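Local atomic coordinates of glutathione peroxidase (Trypanosoma cruzi, PDB entry 3E0U), a protein that probably reduces hydroperoxides as a thioredoxin-fold peroxidase of the glutathione peroxidase family. Residues S4-Q9 against D19-K24; Y31-R36 against T86-D91; F111-I116 against V141-P146. All blocks are in the same frame, centred on the assembly; numbering follows the deposited sequence.

Contact 1 (S4-Q9 against D19-K24)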
ATOM      1  N   SER A   4       9.125 -12.078   1.785  1.00 46.49           N
ATOM      2  CA  SER A   4       8.951 -10.653   1.864  1.00 45.91           C
ATOM      3  C   SER A   4       8.358 -10.177   0.546  1.00 44.64           C
ATOM      4  O   SER A   4       8.282 -10.936  -0.428  1.00 45.60           O
ATOM      5  CB  SER A   4      10.305  -9.977   2.130  1.00 45.37           C
ATOM      6  OG  SER A   4      11.290 -10.385   1.164  1.00 43.23           O
ATOM      7  N   ILE A   5       7.969  -8.908   0.524  1.00 41.97           N
ATOM      8  CA  ILE A   5       7.417  -8.312  -0.623  1.00 40.97           C
ATOM      9  C   ILE A   5       8.459  -8.241  -1.743  1.00 43.78           C
ATOM     10  O   ILE A   5       8.134  -7.943  -2.884  1.00 45.12           O
ATOM     11  CB  ILE A   5       6.928  -6.841  -0.330  1.00 43.30           C
ATOM     12  CG1 ILE A   5       8.086  -5.879  -0.101  1.00 39.33           C
ATOM     13  CG2 ILE A   5       5.834  -6.739   0.755  1.00 39.40           C
ATOM     14  CD1 ILE A   5       7.556  -4.462  -0.014  1.00 40.95           C
ATOM     15  N   TYR A   6       9.733  -8.370  -1.378  1.00 45.01           N
ATOM     16  CA  TYR A   6      10.827  -8.192  -2.325  1.00 42.63           C
ATOM     17  C   TYR A   6      11.107  -9.407  -3.212  1.00 42.54           C
ATOM     18  O   TYR A   6      11.957  -9.351  -4.157  1.00 38.23           O
ATOM     19  CB  TYR A   6      12.091  -7.751  -1.577  1.00 44.00           C
ATOM     20  CG  TYR A   6      11.885  -6.421  -0.919  1.00 41.61           C
ATOM     21  CD1 TYR A   6      11.548  -5.331  -1.661  1.00 39.19           C
ATOM     22  CD2 TYR A   6      11.896  -6.307   0.462  1.00 43.41           C
ATOM     23  CE1 TYR A   6      11.331  -4.113  -1.048  1.00 43.01           C
ATOM     24  CE2 TYR A   6      11.659  -5.109   1.090  1.00 42.83           C
ATOM     25  CZ  TYR A   6      11.385  -4.015   0.343  1.00 43.14           C
ATOM     26  OH  TYR A   6      11.243  -2.805   0.984  1.00 44.41           O
ATOM     27  N   GLU A   7      10.295 -10.439  -2.991  1.00 40.59           N
ATOM     28  CA  GLU A   7      10.319 -11.620  -3.821  1.00 41.84           C
ATOM     29  C   GLU A   7       9.258 -11.465  -4.921  1.00 43.76           C
ATOM     30  O   GLU A   7       8.980 -12.431  -5.612  1.00 45.00           O
ATOM     31  CB  GLU A   7      10.032 -12.864  -3.006  1.00 42.26           C
ATOM     32  CG  GLU A   7      11.051 -13.186  -1.932  1.00 41.11           C
ATOM     33  CD  GLU A   7      10.680 -14.412  -1.173  1.00 40.54           C
ATOM     34  OE1 GLU A   7       9.500 -14.618  -0.853  1.00 44.38           O
ATOM     35  OE2 GLU A   7      11.557 -15.195  -0.879  1.00 43.75           O
ATOM     36  N   PHE A   8       8.622 -10.283  -5.021  1.00 43.05           N
ATOM     37  CA  PHE A   8       7.651  -9.996  -6.111  1.00 43.09           C
ATOM     38  C   PHE A   8       8.115  -8.864  -6.978  1.00 45.54           C
ATOM     39  O   PHE A   8       8.904  -7.990  -6.540  1.00 43.89           O
ATOM     40  CB  PHE A   8       6.255  -9.685  -5.580  1.00 41.64           C
ATOM     41  CG  PHE A   8       5.751 -10.732  -4.687  1.00 41.62           C
ATOM     42  CD1 PHE A   8       6.172 -10.782  -3.385  1.00 42.80           C
ATOM     43  CD2 PHE A   8       5.062 -11.801  -5.186  1.00 41.94           C
ATOM     44  CE1 PHE A   8       5.808 -11.814  -2.560  1.00 41.53           C
ATOM     45  CE2 PHE A   8       4.628 -12.791  -4.347  1.00 35.49           C
ATOM     46  CZ  PHE A   8       5.069 -12.840  -3.070  1.00 40.46           C
ATOM     47  N   GLN A   9       7.670  -8.923  -8.229  1.00 46.34           N
ATOM     48  CA  GLN A   9       8.041  -7.922  -9.186  1.00 50.39           C
ATOM     49  C   GLN A   9       6.767  -7.210  -9.628  1.00 47.95           C
ATOM     50  O   GLN A   9       5.745  -7.832  -9.851  1.00 49.12           O
ATOM     51  CB  GLN A   9       8.719  -8.621 -10.363  1.00 54.83           C
ATOM     52  CG  GLN A   9      10.076  -8.144 -10.682  1.00 61.52           C
ATOM     53  CD  GLN A   9      10.042  -6.773 -11.164  1.00 65.20           C
ATOM     54  OE1 GLN A   9       9.095  -6.392 -11.845  1.00 70.47           O
ATOM     55  NE2 GLN A   9      11.020  -5.972 -10.766  1.00 66.52           N
ATOM     56  N   ASP A  19      11.630  -0.617  -9.446  1.00 48.81           N
ATOM     57  CA  ASP A  19      12.656  -1.007  -8.478  1.00 46.84           C
ATOM     58  C   ASP A  19      12.036  -1.044  -7.047  1.00 47.40           C
ATOM     59  O   ASP A  19      12.101  -0.051  -6.284  1.00 50.39           O
ATOM     60  CB  ASP A  19      13.810  -0.009  -8.555  1.00 46.22           C
ATOM     61  CG  ASP A  19      15.065  -0.499  -7.847  1.00 47.86           C
ATOM     62  OD1 ASP A  19      15.165  -1.685  -7.479  1.00 49.37           O
ATOM     63  OD2 ASP A  19      15.988   0.320  -7.681  1.00 49.40           O
ATOM     64  N   LEU A  20      11.416  -2.167  -6.695  1.00 42.24           N
ATOM     65  CA  LEU A  20      10.866  -2.332  -5.397  1.00 40.63           C
ATOM     66  C   LEU A  20      11.913  -2.399  -4.272  1.00 41.00           C
ATOM     67  O   LEU A  20      11.701  -1.881  -3.157  1.00 40.73           O
ATOM     68  CB  LEU A  20       9.966  -3.581  -5.399  1.00 41.76           C
ATOM     69  CG  LEU A  20       8.961  -3.788  -4.265  1.00 43.32           C
ATOM     70  CD1 LEU A  20       8.086  -2.555  -4.063  1.00 42.39           C
ATOM     71  CD2 LEU A  20       8.111  -5.067  -4.473  1.00 41.46           C
ATOM     72  N   SER A  21      13.021  -3.069  -4.565  1.00 41.34           N
ATOM     73  CA  SER A  21      14.067  -3.368  -3.580  1.00 44.12           C
ATOM     74  C   SER A  21      14.831  -2.149  -3.077  1.00 43.56           C
ATOM     75  O   SER A  21      15.578  -2.262  -2.095  1.00 40.55           O
ATOM     76  CB  SER A  21      15.054  -4.446  -4.107  1.00 44.81           C
ATOM     77  OG  SER A  21      14.357  -5.666  -4.382  1.00 45.78           O
ATOM     78  N   GLN A  22      14.666  -0.995  -3.742  1.00 45.30           N
ATOM     79  CA  GLN A  22      15.271   0.253  -3.222  1.00 43.88           C
ATOM     80  C   GLN A  22      14.678   0.593  -1.815  1.00 43.97           C
ATOM     81  O   GLN A  22      15.278   1.297  -1.028  1.00 43.60           O
ATOM     82  CB  GLN A  22      15.068   1.436  -4.191  1.00 41.92           C
ATOM     83  CG  GLN A  22      13.593   1.948  -4.294  1.00 44.10           C
ATOM     84  CD  GLN A  22      13.457   3.200  -5.189  1.00 45.73           C
ATOM     85  OE1 GLN A  22      14.058   4.244  -4.904  1.00 47.86           O
ATOM     86  NE2 GLN A  22      12.717   3.079  -6.295  1.00 44.71           N
ATOM     87  N   HIS A  23      13.506   0.064  -1.499  1.00 42.59           N
ATOM     88  CA  HIS A  23      12.856   0.363  -0.216  1.00 43.38           C
ATOM     89  C   HIS A  23      13.204  -0.629   0.877  1.00 46.79           C
ATOM     90  O   HIS A  23      12.634  -0.559   1.967  1.00 47.95           O
ATOM     91  CB  HIS A  23      11.317   0.392  -0.419  1.00 40.27           C
ATOM     92  CG  HIS A  23      10.881   1.424  -1.405  1.00 35.61           C
ATOM     93  ND1 HIS A  23      10.242   1.096  -2.585  1.00 37.33           N
ATOM     94  CD2 HIS A  23      11.187   2.743  -1.494  1.00 33.36           C
ATOM     95  CE1 HIS A  23      10.154   2.175  -3.350  1.00 35.53           C
ATOM     96  NE2 HIS A  23      10.688   3.193  -2.691  1.00 37.98           N
ATOM     97  N   LYS A  24      14.075  -1.599   0.556  1.00 49.05           N
ATOM     98  CA  LYS A  24      14.466  -2.660   1.495  1.00 49.37           C
ATOM     99  C   LYS A  24      15.290  -2.119   2.680  1.00 47.59           C
ATOM    100  O   LYS A  24      16.229  -1.356   2.498  1.00 46.13           O
ATOM    101  CB  LYS A  24      15.201  -3.777   0.750  1.00 52.90           C
ATOM    102  CG  LYS A  24      15.949  -4.790   1.614  1.00 56.31           C
ATOM    103  CD  LYS A  24      15.119  -6.047   1.988  1.00 58.47           C
ATOM    104  CE  LYS A  24      15.993  -7.144   2.688  1.00 56.94           C
ATOM    105  NZ  LYS A  24      15.208  -8.368   3.113  1.00 57.51           N
TER
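Tyr6 and Ser21 mark the closest backbone approach of two short 3-10 turns, residues 5-7 and 21-23, with their CA atoms 5.9 Å apart. Each turn is held by its own hydrogen bonds, Phe8 N to Ile5 O in one and Lys24 N to Ser21 O in the other. The Tyr6 ring bridges them. Its CG lies anti to the carbonyl carbon (chi1 -63°), beside the backbone N; the far end of the side chain comes near 19-24. One ring face carries Ile5 CG1, 3.6 Å above the plane and over the centre. Both turns precede strand 28-33 of the thioredoxin fold: Ile5 packs on Leu28 and Ile30 of that strand, and Leu20 on Leu62 of strand 60-65. The opposite ring face takes Lys24 CB, a CH-pi contact 4.0 Å from the centroid, and the lysine side chain, bent at chi2, crosses that of Tyr6 obliquely, with Lys24 CD 3.6 Å from the rim atom Tyr6 CD2. At the ring edge, Tyr6 CE1 lies 3.1 Å from Leu20 O. Leu20 CG also approaches Tyr6 CD1 at 4.0 Å, while Leu20 CD2 comes to 3.3 Å from Ile5 O and also meets Phe8 O.

Contact 2 (Y31-R36 against T86-D91)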
ATOM      1  N   TYR A  31      -0.836   0.893  -0.573  1.00 43.70           N
ATOM      2  CA  TYR A  31      -2.275   1.110  -0.748  1.00 41.34           C
ATOM      3  C   TYR A  31      -2.786   0.694  -2.121  1.00 44.17           C
ATOM      4  O   TYR A  31      -2.074   0.855  -3.124  1.00 43.13           O
ATOM      5  CB  TYR A  31      -2.630   2.596  -0.605  1.00 39.72           C
ATOM      6  CG  TYR A  31      -2.521   3.265   0.763  1.00 39.32           C
ATOM      7  CD1 TYR A  31      -3.633   3.444   1.545  1.00 37.83           C
ATOM      8  CD2 TYR A  31      -1.334   3.876   1.173  1.00 39.38           C
ATOM      9  CE1 TYR A  31      -3.580   4.221   2.679  1.00 38.17           C
ATOM     10  CE2 TYR A  31      -1.271   4.637   2.328  1.00 38.88           C
ATOM     11  CZ  TYR A  31      -2.391   4.801   3.082  1.00 38.06           C
ATOM     12  OH  TYR A  31      -2.328   5.444   4.295  1.00 35.00           O
ATOM     13  N   ASN A  32      -4.043   0.203  -2.132  1.00 45.05           N
ATOM     14  CA  ASN A  32      -4.862   0.041  -3.337  1.00 42.48           C
ATOM     15  C   ASN A  32      -5.785   1.238  -3.442  1.00 41.49           C
ATOM     16  O   ASN A  32      -6.421   1.659  -2.472  1.00 42.07           O
ATOM     17  CB  ASN A  32      -5.665  -1.278  -3.395  1.00 42.57           C
ATOM     18  CG  ASN A  32      -6.706  -1.403  -2.305  1.00 41.21           C
ATOM     19  OD1 ASN A  32      -6.345  -1.613  -1.158  1.00 40.81           O
ATOM     20  ND2 ASN A  32      -8.010  -1.433  -2.687  1.00 39.40           N
ATOM     21  N   VAL A  33      -5.849   1.810  -4.633  1.00 42.72           N
ATOM     22  CA  VAL A  33      -6.538   3.055  -4.806  1.00 44.15           C
ATOM     23  C   VAL A  33      -7.241   2.849  -6.104  1.00 48.96           C
ATOM     24  O   VAL A  33      -6.876   1.942  -6.857  1.00 52.09           O
ATOM     25  CB  VAL A  33      -5.512   4.246  -4.935  1.00 42.31           C
ATOM     26  CG1 VAL A  33      -4.666   4.345  -3.678  1.00 40.18           C
ATOM     27  CG2 VAL A  33      -4.592   4.039  -6.119  1.00 42.72           C
ATOM     28  N   ALA A  34      -8.364   3.529  -6.270  1.00 51.21           N
ATOM     29  CA  ALA A  34      -9.081   3.500  -7.511  1.00 52.73           C
ATOM     30  C   ALA A  34      -8.271   4.235  -8.569  1.00 55.25           C
ATOM     31  O   ALA A  34      -7.680   5.286  -8.313  1.00 56.29           O
ATOM     32  CB  ALA A  34     -10.428   4.136  -7.334  1.00 53.61           C
ATOM     33  N   SER A  35      -8.270   3.674  -9.768  1.00 59.00           N
ATOM     34  CA  SER A  35      -7.551   4.227 -10.891  1.00 62.26           C
ATOM     35  C   SER A  35      -8.241   5.480 -11.431  1.00 64.75           C
ATOM     36  O   SER A  35      -7.557   6.422 -11.844  1.00 66.32           O
ATOM     37  CB  SER A  35      -7.415   3.160 -11.990  1.00 62.47           C
ATOM     38  OG  SER A  35      -8.689   2.648 -12.384  1.00 62.38           O
ATOM     39  N   ARG A  36      -9.565   5.562 -11.278  1.00 67.17           N
ATOM     40  CA  ARG A  36     -10.352   6.662 -11.907  1.00 70.38           C
ATOM     41  C   ARG A  36     -10.790   7.889 -11.061  1.00 71.78           C
ATOM     42  O   ARG A  36     -10.251   8.993 -11.244  1.00 72.60           O
ATOM     43  CB  ARG A  36     -11.511   6.092 -12.753  1.00 70.34           C
ATOM     44  CG  ARG A  36     -11.056   5.695 -14.148  1.00 70.55           C
ATOM     45  CD  ARG A  36     -10.278   6.869 -14.715  1.00 71.62           C
ATOM     46  NE  ARG A  36      -9.890   6.720 -16.111  1.00 72.94           N
ATOM     47  CZ  ARG A  36      -9.486   7.734 -16.880  1.00 74.17           C
ATOM     48  NH1 ARG A  36      -9.477   8.975 -16.394  1.00 74.04           N
ATOM     49  NH2 ARG A  36      -9.158   7.525 -18.154  1.00 74.87           N
ATOM     50  N   THR A  86     -10.555  12.359 -13.100  1.00 67.90           N
ATOM     51  CA  THR A  86      -9.312  12.921 -13.586  1.00 66.86           C
ATOM     52  C   THR A  86      -8.045  12.071 -13.342  1.00 65.54           C
ATOM     53  O   THR A  86      -6.943  12.595 -13.410  1.00 65.12           O
ATOM     54  CB  THR A  86      -9.120  14.290 -12.927  1.00 67.14           C
ATOM     55  OG1 THR A  86      -7.994  14.933 -13.499  1.00 66.72           O
ATOM     56  CG2 THR A  86      -8.839  14.103 -11.460  1.00 67.31           C
ATOM     57  N   ARG A  87      -8.180  10.766 -13.092  1.00 63.79           N
ATOM     58  CA  ARG A  87      -6.992   9.881 -13.005  1.00 62.29           C
ATOM     59  C   ARG A  87      -6.164  10.144 -11.741  1.00 58.19           C
ATOM     60  O   ARG A  87      -5.851  11.281 -11.416  1.00 57.97           O
ATOM     61  CB  ARG A  87      -6.170  10.109 -14.275  1.00 64.77           C
ATOM     62  CG  ARG A  87      -5.279   9.001 -14.744  1.00 67.22           C
ATOM     63  CD  ARG A  87      -3.836   9.257 -14.355  1.00 69.31           C
ATOM     64  NE  ARG A  87      -3.440  10.670 -14.454  1.00 70.18           N
ATOM     65  CZ  ARG A  87      -2.174  11.083 -14.553  1.00 70.16           C
ATOM     66  NH1 ARG A  87      -1.205  10.193 -14.718  1.00 69.80           N
ATOM     67  NH2 ARG A  87      -1.877  12.377 -14.576  1.00 69.45           N
ATOM     68  N   PHE A  88      -5.884   9.102 -10.977  1.00 55.57           N
ATOM     69  CA  PHE A  88      -5.189   9.249  -9.673  1.00 52.90           C
ATOM     70  C   PHE A  88      -3.833  10.014  -9.728  1.00 52.56           C
ATOM     71  O   PHE A  88      -3.017   9.795 -10.626  1.00 53.23           O
ATOM     72  CB  PHE A  88      -5.065   7.876  -8.993  1.00 49.18           C
ATOM     73  CG  PHE A  88      -4.480   7.917  -7.611  1.00 47.76           C
ATOM     74  CD1 PHE A  88      -5.278   8.185  -6.513  1.00 47.77           C
ATOM     75  CD2 PHE A  88      -3.159   7.560  -7.402  1.00 45.65           C
ATOM     76  CE1 PHE A  88      -4.747   8.119  -5.242  1.00 48.77           C
ATOM     77  CE2 PHE A  88      -2.600   7.626  -6.188  1.00 44.64           C
ATOM     78  CZ  PHE A  88      -3.388   7.795  -5.081  1.00 47.19           C
ATOM     79  N   LYS A  89      -3.679  11.003  -8.843  1.00 50.68           N
ATOM     80  CA  LYS A  89      -2.467  11.808  -8.750  1.00 49.85           C
ATOM     81  C   LYS A  89      -2.016  11.839  -7.316  1.00 47.01           C
ATOM     82  O   LYS A  89      -2.824  11.944  -6.391  1.00 47.92           O
ATOM     83  CB  LYS A  89      -2.655  13.259  -9.234  1.00 51.65           C
ATOM     84  CG  LYS A  89      -2.853  13.381 -10.708  1.00 55.45           C
ATOM     85  CD  LYS A  89      -1.941  14.407 -11.337  1.00 58.87           C
ATOM     86  CE  LYS A  89      -2.602  15.766 -11.565  1.00 62.78           C
ATOM     87  NZ  LYS A  89      -2.840  16.455 -10.260  1.00 65.82           N
ATOM     88  N   ALA A  90      -0.715  11.779  -7.118  1.00 45.27           N
ATOM     89  CA  ALA A  90      -0.176  11.826  -5.771  1.00 44.32           C
ATOM     90  C   ALA A  90       1.287  12.173  -5.836  1.00 42.36           C
ATOM     91  O   ALA A  90       1.886  12.078  -6.899  1.00 41.58           O
ATOM     92  CB  ALA A  90      -0.389  10.458  -5.074  1.00 44.69           C
ATOM     93  N   ASP A  91       1.857  12.540  -4.696  1.00 42.50           N
ATOM     94  CA  ASP A  91       3.308  12.820  -4.542  1.00 43.98           C
ATOM     95  C   ASP A  91       4.124  11.516  -4.377  1.00 44.17           C
ATOM     96  O   ASP A  91       5.326  11.468  -4.628  1.00 44.74           O
ATOM     97  CB  ASP A  91       3.553  13.719  -3.335  1.00 41.21           C
ATOM     98  CG  ASP A  91       3.023  15.112  -3.534  1.00 45.85           C
ATOM     99  OD1 ASP A  91       2.918  15.508  -4.726  1.00 47.14           O
ATOM    100  OD2 ASP A  91       2.822  15.853  -2.520  1.00 44.60           O
TER
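Ser35 and Arg36 hand two successive carbonyls to two successive N-H groups of Phe88 and Arg87, at the loop that follows strand 28-33 of the thioredoxin fold and leads to Cys37, the predicted active-site residue. The chains run in opposite directions here, but 86-91 gives both bonds, unlike a sheet pairing. Phe88 N donates to Ser35 O over 3.3 Å at 158° and is tilted from the carbonyl plane. Arg87 N donates to Arg36 O, also 3.3 Å away, and lies in the carbonyl plane but is more bent at 137°. Each N-H thereby has an acceptor, and each oxygen a donor. The Arg36 side chain starts away from 86-91, then turns back, and its NH1 finds a weak hydrogen bond to Cys85 O. Other polar groups are met from elsewhere in the chain: Lys89 O accepts from Tyr44 OH, and Asn32 ND2, buried, donates to Trp127 O. Phe88 CG is anti to the backbone N (chi1 -175°), and the side chain crosses that of Val33 at about a right angle and also touches Ala63 of strand 60-65. The ring's contact with Val33 is CH-pi: Val33 CG2 stands over its centre, 3.9 Å from the Phe88 centroid.

Contact 3 (F111-I116 against V141-P146)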
ATOM      1  N   PHE A 111       0.107 -12.637  -1.437  1.00 49.61           N
ATOM      2  CA  PHE A 111       1.044 -12.700  -0.276  1.00 48.92           C
ATOM      3  C   PHE A 111       0.608 -11.829   0.956  1.00 48.51           C
ATOM      4  O   PHE A 111       0.449 -12.340   2.085  1.00 47.95           O
ATOM      5  CB  PHE A 111       2.505 -12.355  -0.724  1.00 50.01           C
ATOM      6  CG  PHE A 111       3.483 -12.248   0.447  1.00 50.02           C
ATOM      7  CD1 PHE A 111       3.751 -13.355   1.248  1.00 48.61           C
ATOM      8  CD2 PHE A 111       4.105 -11.040   0.751  1.00 47.97           C
ATOM      9  CE1 PHE A 111       4.589 -13.244   2.373  1.00 50.19           C
ATOM     10  CE2 PHE A 111       4.918 -10.901   1.862  1.00 48.14           C
ATOM     11  CZ  PHE A 111       5.171 -12.005   2.687  1.00 50.96           C
ATOM     12  N   MET A 112       0.392 -10.527   0.737  1.00 47.31           N
ATOM     13  CA  MET A 112       0.015  -9.632   1.833  1.00 46.66           C
ATOM     14  C   MET A 112      -1.340  -9.975   2.382  1.00 46.22           C
ATOM     15  O   MET A 112      -1.554  -9.845   3.563  1.00 48.43           O
ATOM     16  CB  MET A 112       0.010  -8.158   1.413  1.00 47.09           C
ATOM     17  CG  MET A 112       1.283  -7.689   0.723  1.00 46.99           C
ATOM     18  SD  MET A 112       1.446  -5.926   0.496  1.00 47.49           S
ATOM     19  CE  MET A 112       0.242  -5.507  -0.733  1.00 43.76           C
ATOM     20  N   LYS A 113      -2.308 -10.280   1.526  1.00 48.40           N
ATOM     21  CA  LYS A 113      -3.667 -10.617   2.011  1.00 46.71           C
ATOM     22  C   LYS A 113      -3.674 -11.949   2.772  1.00 50.08           C
ATOM     23  O   LYS A 113      -4.382 -12.105   3.759  1.00 51.72           O
ATOM     24  CB  LYS A 113      -4.679 -10.641   0.853  1.00 45.40           C
ATOM     25  CG  LYS A 113      -4.829  -9.293   0.089  1.00 42.15           C
ATOM     26  CD  LYS A 113      -5.433  -9.531  -1.308  1.00 42.16           C
ATOM     27  CE  LYS A 113      -6.596 -10.504  -1.233  1.00 43.77           C
ATOM     28  NZ  LYS A 113      -7.074 -10.860  -2.590  1.00 40.63           N
ATOM     29  N   ALA A 114      -2.888 -12.915   2.302  1.00 53.76           N
ATOM     30  CA  ALA A 114      -2.736 -14.195   2.992  1.00 53.85           C
ATOM     31  C   ALA A 114      -1.989 -13.996   4.321  1.00 53.51           C
ATOM     32  O   ALA A 114      -2.447 -14.444   5.351  1.00 56.02           O
ATOM     33  CB  ALA A 114      -2.032 -15.217   2.083  1.00 55.18           C
ATOM     34  N   THR A 115      -0.949 -13.170   4.341  1.00 54.29           N
ATOM     35  CA  THR A 115      -0.227 -12.914   5.593  1.00 53.91           C
ATOM     36  C   THR A 115      -1.168 -12.260   6.620  1.00 55.00           C
ATOM     37  O   THR A 115      -1.236 -12.691   7.747  1.00 53.34           O
ATOM     38  CB  THR A 115       1.045 -12.040   5.360  1.00 53.80           C
ATOM     39  OG1 THR A 115       1.864 -12.648   4.359  1.00 52.30           O
ATOM     40  CG2 THR A 115       1.850 -11.903   6.639  1.00 52.42           C
ATOM     41  N   ILE A 116      -1.933 -11.243   6.211  1.00 56.22           N
ATOM     42  CA  ILE A 116      -2.892 -10.601   7.120  1.00 54.48           C
ATOM     43  C   ILE A 116      -4.287 -10.458   6.482  1.00 53.64           C
ATOM     44  O   ILE A 116      -4.490  -9.606   5.622  1.00 54.71           O
ATOM     45  CB  ILE A 116      -2.357  -9.242   7.595  1.00 54.54           C
ATOM     46  CG1 ILE A 116      -0.907  -9.409   8.033  1.00 55.01           C
ATOM     47  CG2 ILE A 116      -3.183  -8.722   8.742  1.00 53.09           C
ATOM     48  CD1 ILE A 116      -0.091  -8.194   7.857  1.00 54.76           C
ATOM     49  N   VAL A 141       3.306  -6.459   8.359  1.00 48.42           N
ATOM     50  CA  VAL A 141       2.992  -6.619   9.778  1.00 47.82           C
ATOM     51  C   VAL A 141       1.662  -5.999  10.221  1.00 48.06           C
ATOM     52  O   VAL A 141       1.295  -6.125  11.359  1.00 49.06           O
ATOM     53  CB  VAL A 141       4.130  -6.024  10.663  1.00 47.26           C
ATOM     54  CG1 VAL A 141       5.407  -6.864  10.543  1.00 47.48           C
ATOM     55  CG2 VAL A 141       4.399  -4.542  10.332  1.00 44.74           C
ATOM     56  N   GLU A 142       0.896  -5.407   9.314  1.00 49.40           N
ATOM     57  CA  GLU A 142      -0.267  -4.640   9.720  1.00 49.43           C
ATOM     58  C   GLU A 142      -1.179  -4.356   8.532  1.00 48.05           C
ATOM     59  O   GLU A 142      -0.713  -4.107   7.422  1.00 48.64           O
ATOM     60  CB  GLU A 142       0.232  -3.314  10.312  1.00 52.35           C
ATOM     61  CG  GLU A 142      -0.555  -2.783  11.487  1.00 54.15           C
ATOM     62  CD  GLU A 142      -0.558  -3.746  12.667  1.00 55.25           C
ATOM     63  OE1 GLU A 142       0.509  -3.961  13.295  1.00 55.92           O
ATOM     64  OE2 GLU A 142      -1.645  -4.267  12.978  1.00 55.04           O
ATOM     65  N   ARG A 143      -2.476  -4.495   8.720  1.00 44.93           N
ATOM     66  CA  ARG A 143      -3.397  -4.209   7.636  1.00 46.47           C
ATOM     67  C   ARG A 143      -4.348  -3.125   8.134  1.00 48.81           C
ATOM     68  O   ARG A 143      -4.918  -3.272   9.204  1.00 49.33           O
ATOM     69  CB  ARG A 143      -4.168  -5.455   7.277  1.00 45.36           C
ATOM     70  CG  ARG A 143      -4.972  -5.404   6.002  1.00 41.22           C
ATOM     71  CD  ARG A 143      -5.863  -6.617   6.063  1.00 42.52           C
ATOM     72  NE  ARG A 143      -6.926  -6.618   5.081  1.00 42.23           N
ATOM     73  CZ  ARG A 143      -7.080  -7.560   4.147  1.00 44.02           C
ATOM     74  NH1 ARG A 143      -6.356  -8.703   4.199  1.00 40.05           N
ATOM     75  NH2 ARG A 143      -8.141  -7.476   3.324  1.00 43.77           N
ATOM     76  N   PHE A 144      -4.394  -1.970   7.465  1.00 49.53           N
ATOM     77  CA  PHE A 144      -5.300  -0.907   7.942  1.00 49.15           C
ATOM     78  C   PHE A 144      -6.491  -0.730   7.039  1.00 49.38           C
ATOM     79  O   PHE A 144      -6.381  -0.910   5.844  1.00 51.44           O
ATOM     80  CB  PHE A 144      -4.588   0.441   8.077  1.00 46.41           C
ATOM     81  CG  PHE A 144      -3.425   0.418   9.024  1.00 46.70           C
ATOM     82  CD1 PHE A 144      -2.139   0.169   8.557  1.00 46.59           C
ATOM     83  CD2 PHE A 144      -3.607   0.642  10.363  1.00 44.92           C
ATOM     84  CE1 PHE A 144      -1.058   0.290   9.390  1.00 45.18           C
ATOM     85  CE2 PHE A 144      -2.529   0.647  11.205  1.00 46.24           C
ATOM     86  CZ  PHE A 144      -1.254   0.451  10.710  1.00 44.92           C
ATOM     87  N   SER A 145      -7.615  -0.343   7.629  1.00 50.29           N
ATOM     88  CA  SER A 145      -8.808   0.015   6.897  1.00 49.87           C
ATOM     89  C   SER A 145      -8.610   1.431   6.401  1.00 49.73           C
ATOM     90  O   SER A 145      -7.716   2.124   6.879  1.00 48.96           O
ATOM     91  CB  SER A 145      -9.978  -0.012   7.852  1.00 50.90           C
ATOM     92  OG  SER A 145      -9.545   0.494   9.091  1.00 51.51           O
ATOM     93  N   PRO A 146      -9.392   1.837   5.378  1.00 49.23           N
ATOM     94  CA  PRO A 146      -9.334   3.153   4.722  1.00 45.71           C
ATOM     95  C   PRO A 146      -9.583   4.325   5.665  1.00 44.24           C
ATOM     96  O   PRO A 146      -9.148   5.450   5.398  1.00 43.52           O
ATOM     97  CB  PRO A 146     -10.453   3.097   3.681  1.00 46.87           C
ATOM     98  CG  PRO A 146     -11.182   1.823   3.894  1.00 49.95           C
ATOM     99  CD  PRO A 146     -10.343   0.913   4.732  1.00 50.27           C
TER
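Arg143 and Ile116 carry this contact, which joins the C-terminal end of helix 107-115 to strand 140-144, the outermost strand on one side of the thioredoxin-fold sheet. Their CA atoms are 6.4 Å apart, and the two side chains slide past each other in opposite directions. Arg143 CB meets Ile116 CG2 at 3.7 Å. CG lies anti to the backbone N (chi1 -169°), and the chain stays extended from CG to NE. Arg143 CD passes 3.3 Å from Ile116 O. NE makes a weak hydrogen bond to a bound glycerol, probably from the crystallisation liquor. At CZ the guanidinium presents its edge to Ile116 O. NH1 donates to Ile116 O at 153°, in the carbonyl plane and on a lone pair, with the oxygen only 4° out of the guanidinium plane. The 2.5 Å between NH1 and Ile116 O is too short to be taken literally, although the directions agree with a hydrogen bond. Lys113 O also lies near the guanidinium plane, at a longer 4.0 Å from NH1. At the other tip, NH2 is bound by Lys123 O and more weakly by Ala124 O. Ile116 runs the opposite way: its CD1 lies 3.3 Å from Glu142 N and 3.7 Å from Val141 C, against the strand backbone, and the same side chain touches Pro140. Ile116, the first residue past the helix, turns its carbonyl back toward the strand side, where Arg143 NH1 meets it. The guanidinium is thus met by the carbonyl of the residue that follows the helix and by those of Lys123 and, weakly, Ala124. A cationic guanidinium set against neutral carbonyl oxygens from two parts of the chain is consistent with a charge-assisted link between them and the edge strand.

Overall arrangement
From the N terminus, contact 1 closes a short loop of nine residues ahead of strand 28-33. Contact 2 then begins on that strand and closes a much longer excursion, which holds helix 43-54 and strand 60-65. Contact 3 closes the return from helix 107-115 through strand 131-134 to strand 140-144. The three follow in series, so none nests within or crosses another. Contacts 2 and 3 reach the same mixed sheet on opposite sides of the chain's centre, with their centres 20 Å apart. Contacts 1 and 3 touch directly, Phe8 CZ lying 3.5 Å from Phe111 CB, and this packing ties the N-terminal loop to helix 107-115.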